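Local coordinates for alpha-1,3-glucanase (Paenibacillus glycanilyticus, PDB 6K0P), which hydrolyses alpha-1,3-glucan as a glycoside hydrolase family 87 enzyme, here in its catalytic domain with nigerose bound, at residues Y241-A246 with D270-G275. The protein carries 1 engineered substitution. Sequence-based numbering, arbitrary orientation.
Sequences YTKLVA and DLSAWG
With CG anti to the carbonyl carbon, K243 (chi1 -59°) and W274 (chi1 -67°) bring their side chains together on one face of two parallel strands, where they cross obliquely: K243 CB lies 4.0 Å from W274 CD1, and CG comes as near to NE1. S272 lies beside them on the same face, its OG 3.5 Å from K243 CG. W274 NE1 donates to that hydroxyl at 2.9 Å, a bent bond with the oxygen tilted from the ring plane. OG also lies 3.1 Å from T242 O and is bonded to P239 O, so serine, small and able both to give and to accept, suits a place beside the indole N-H. An alanine in place of W274 would probably leave S272 OG without its indole donor and K243 CB and CG without the ring atoms CD1 and NE1 beside them. On the other face L244 CB lies near A273 CB; L244 CD1 also meets L271 CD1 at 4.1 Å, and T242 CG2 packs on L271 CB, while T242 OG1 turns to I214 O and A237 N. The backbones pair in parallel register, K243 with S272 through V245 with W274. T242 O and L244 O receive the amides of S272 and W274; L244 N and A246 N donate to S272 O and W274 O. The bond from W274 N to L244 O is 2.7 Å long, and A273 CA adds a CH···O contact to the same oxygen. This parallel pairing of successive coils is that of the beta-helix of the pectate-lyase-like clan, to which this domain belongs, with strands 217-220 and 297-304 flanking the pair. Beyond CG the lysine runs extended and away from the other strand, its NZ making a weak hydrogen bond to O5 of a bound glucose; the contact thus joins a buried backbone ladder to a sugar-binding surface.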
ATOM      1  N   TYR A 241       1.881   4.846 -21.114  1.00 11.04           N
ATOM      2  CA  TYR A 241       2.408   5.623 -22.233  1.00 10.08           C
ATOM      3  C   TYR A 241       2.970   6.974 -21.826  1.00  9.46           C
ATOM      4  O   TYR A 241       4.090   7.307 -22.217  1.00 11.40           O
ATOM      5  CB  TYR A 241       1.320   5.816 -23.297  1.00 11.24           C
ATOM      6  CG  TYR A 241       0.802   4.521 -23.851  1.00 12.48           C
ATOM      7  CD1 TYR A 241       1.609   3.719 -24.646  1.00 15.57           C
ATOM      8  CD2 TYR A 241      -0.483   4.085 -23.556  1.00 11.67           C
ATOM      9  CE1 TYR A 241       1.135   2.509 -25.156  1.00 15.24           C
ATOM     10  CE2 TYR A 241      -0.962   2.891 -24.052  1.00 13.42           C
ATOM     11  CZ  TYR A 241      -0.148   2.114 -24.851  1.00 14.15           C
ATOM     12  OH  TYR A 241      -0.631   0.922 -25.342  1.00 15.77           O
ATOM     13  N   THR A 242       2.217   7.780 -21.078  1.00 10.30           N
ATOM     14  CA  THR A 242       2.694   9.090 -20.640  1.00  9.83           C
ATOM     15  C   THR A 242       3.422   8.892 -19.321  1.00  9.69           C
ATOM     16  O   THR A 242       2.801   8.530 -18.318  1.00 10.67           O
ATOM     17  CB  THR A 242       1.520  10.043 -20.442  1.00 10.32           C
ATOM     18  OG1 THR A 242       0.866  10.260 -21.699  1.00 11.11           O
ATOM     19  CG2 THR A 242       2.006  11.392 -19.886  1.00 11.88           C
ATOM     20  N   LYS A 243       4.733   9.128 -19.320  1.00  8.96           N
ATOM     21  CA  LYS A 243       5.575   8.930 -18.145  1.00  9.06           C
ATOM     22  C   LYS A 243       6.207  10.258 -17.762  1.00 11.26           C
ATOM     23  O   LYS A 243       7.018  10.802 -18.521  1.00 12.11           O
ATOM     24  CB  LYS A 243       6.680   7.913 -18.451  1.00 11.62           C
ATOM     25  CG  LYS A 243       6.138   6.550 -18.875  1.00 12.44           C
ATOM     26  CD  LYS A 243       7.266   5.644 -19.365  1.00 17.60           C
ATOM     27  CE  LYS A 243       6.734   4.301 -19.854  1.00 18.69           C
ATOM     28  NZ  LYS A 243       7.869   3.382 -20.168  1.00 25.17           N
ATOM     29  N   LEU A 244       5.859  10.759 -16.580  1.00 10.62           N
ATOM     30  CA  LEU A 244       6.518  11.928 -16.017  1.00 11.52           C
ATOM     31  C   LEU A 244       7.677  11.420 -15.171  1.00 12.84           C
ATOM     32  O   LEU A 244       7.477  10.591 -14.274  1.00 14.62           O
ATOM     33  CB  LEU A 244       5.534  12.725 -15.166  1.00 11.30           C
ATOM     34  CG  LEU A 244       4.188  13.070 -15.809  1.00 12.99           C
ATOM     35  CD1 LEU A 244       3.390  13.996 -14.878  1.00 11.87           C
ATOM     36  CD2 LEU A 244       4.359  13.698 -17.191  1.00 14.05           C
ATOM     37  N   VAL A 245       8.887  11.876 -15.472  1.00 10.16           N
ATOM     38  CA  VAL A 245      10.099  11.242 -14.964  1.00 10.64           C
ATOM     39  C   VAL A 245      10.917  12.266 -14.186  1.00 10.71           C
ATOM     40  O   VAL A 245      11.388  13.258 -14.759  1.00 12.05           O
ATOM     41  CB  VAL A 245      10.924  10.617 -16.103  1.00 11.45           C
ATOM     42  CG1 VAL A 245      12.165   9.938 -15.554  1.00 11.06           C
ATOM     43  CG2 VAL A 245      10.076   9.611 -16.886  1.00 12.11           C
ATOM     44  N   ALA A 246      11.111  12.013 -12.891  1.00 10.77           N
ATOM     45  CA  ALA A 246      12.058  12.812 -12.125  1.00 11.17           C
ATOM     46  C   ALA A 246      13.470  12.526 -12.637  1.00 11.53           C
ATOM     47  O   ALA A 246      13.756  11.417 -13.089  1.00 13.03           O
ATOM     48  CB  ALA A 246      11.977  12.439 -10.643  1.00 11.17           C
ATOM     49  N   ASP A 270      -4.654   9.700 -16.270  1.00 10.57           N
ATOM     50  CA  ASP A 270      -4.217   8.899 -17.417  1.00  9.11           C
ATOM     51  C   ASP A 270      -2.722   9.060 -17.700  1.00 10.42           C
ATOM     52  O   ASP A 270      -2.307   9.292 -18.833  1.00 10.33           O
ATOM     53  CB  ASP A 270      -5.063   9.178 -18.664  1.00 11.33           C
ATOM     54  CG  ASP A 270      -6.547   8.974 -18.425  1.00 11.51           C
ATOM     55  OD1 ASP A 270      -6.925   8.198 -17.516  1.00 12.19           O
ATOM     56  OD2 ASP A 270      -7.346   9.579 -19.163  1.00 12.19           O
ATOM     57  N   LEU A 271      -1.907   8.910 -16.663  1.00  9.92           N
ATOM     58  CA  LEU A 271      -0.470   9.080 -16.828  1.00  8.48           C
ATOM     59  C   LEU A 271       0.239   8.373 -15.684  1.00  9.03           C
ATOM     60  O   LEU A 271      -0.381   7.967 -14.700  1.00 10.14           O
ATOM     61  CB  LEU A 271      -0.094  10.571 -16.897  1.00 10.65           C
ATOM     62  CG  LEU A 271      -0.548  11.503 -15.758  1.00  9.87           C
ATOM     63  CD1 LEU A 271       0.321  11.353 -14.509  1.00 11.24           C
ATOM     64  CD2 LEU A 271      -0.563  12.961 -16.239  1.00 11.88           C
ATOM     65  N   SER A 272       1.553   8.264 -15.807  1.00  8.39           N
ATOM     66  CA  SER A 272       2.370   7.726 -14.734  1.00  9.35           C
ATOM     67  C   SER A 272       3.431   8.734 -14.322  1.00  8.75           C
ATOM     68  O   SER A 272       3.785   9.649 -15.078  1.00  9.84           O
ATOM     69  CB  SER A 272       3.028   6.382 -15.105  1.00  9.73           C
ATOM     70  OG  SER A 272       3.902   6.543 -16.216  1.00 10.42           O
ATOM     71  N   ALA A 273       3.911   8.579 -13.086  1.00  8.92           N
ATOM     72  CA  ALA A 273       4.961   9.431 -12.547  1.00 10.09           C
ATOM     73  C   ALA A 273       5.997   8.548 -11.875  1.00  8.74           C
ATOM     74  O   ALA A 273       5.661   7.731 -11.003  1.00 10.52           O
ATOM     75  CB  ALA A 273       4.408  10.455 -11.558  1.00 13.49           C
ATOM     76  N   TRP A 274       7.243   8.717 -12.292  1.00  9.63           N
ATOM     77  CA  TRP A 274       8.368   7.875 -11.902  1.00  9.77           C
ATOM     78  C   TRP A 274       9.344   8.755 -11.131  1.00  9.87           C
ATOM     79  O   TRP A 274      10.128   9.499 -11.727  1.00 10.40           O
ATOM     80  CB  TRP A 274       8.990   7.248 -13.153  1.00 11.56           C
ATOM     81  CG  TRP A 274       8.014   6.290 -13.769  1.00  9.95           C
ATOM     82  CD1 TRP A 274       7.082   6.568 -14.737  1.00  9.87           C
ATOM     83  CD2 TRP A 274       7.822   4.926 -13.402  1.00  9.30           C
ATOM     84  NE1 TRP A 274       6.331   5.443 -15.003  1.00 10.30           N
ATOM     85  CE2 TRP A 274       6.768   4.422 -14.197  1.00  9.65           C
ATOM     86  CE3 TRP A 274       8.439   4.077 -12.478  1.00  9.43           C
ATOM     87  CZ2 TRP A 274       6.317   3.105 -14.091  1.00 10.87           C
ATOM     88  CZ3 TRP A 274       7.990   2.765 -12.375  1.00 12.09           C
ATOM     89  CH2 TRP A 274       6.945   2.294 -13.182  1.00 11.67           C
ATOM     90  N   GLY A 275       9.272   8.694  -9.805  1.00  8.67           N
ATOM     91  CA  GLY A 275      10.101   9.526  -8.966  1.00 10.43           C
ATOM     92  C   GLY A 275      11.524   9.023  -8.895  1.00  9.36           C
ATOM     93  O   GLY A 275      11.891   7.984  -9.442  1.00 10.69           O
TER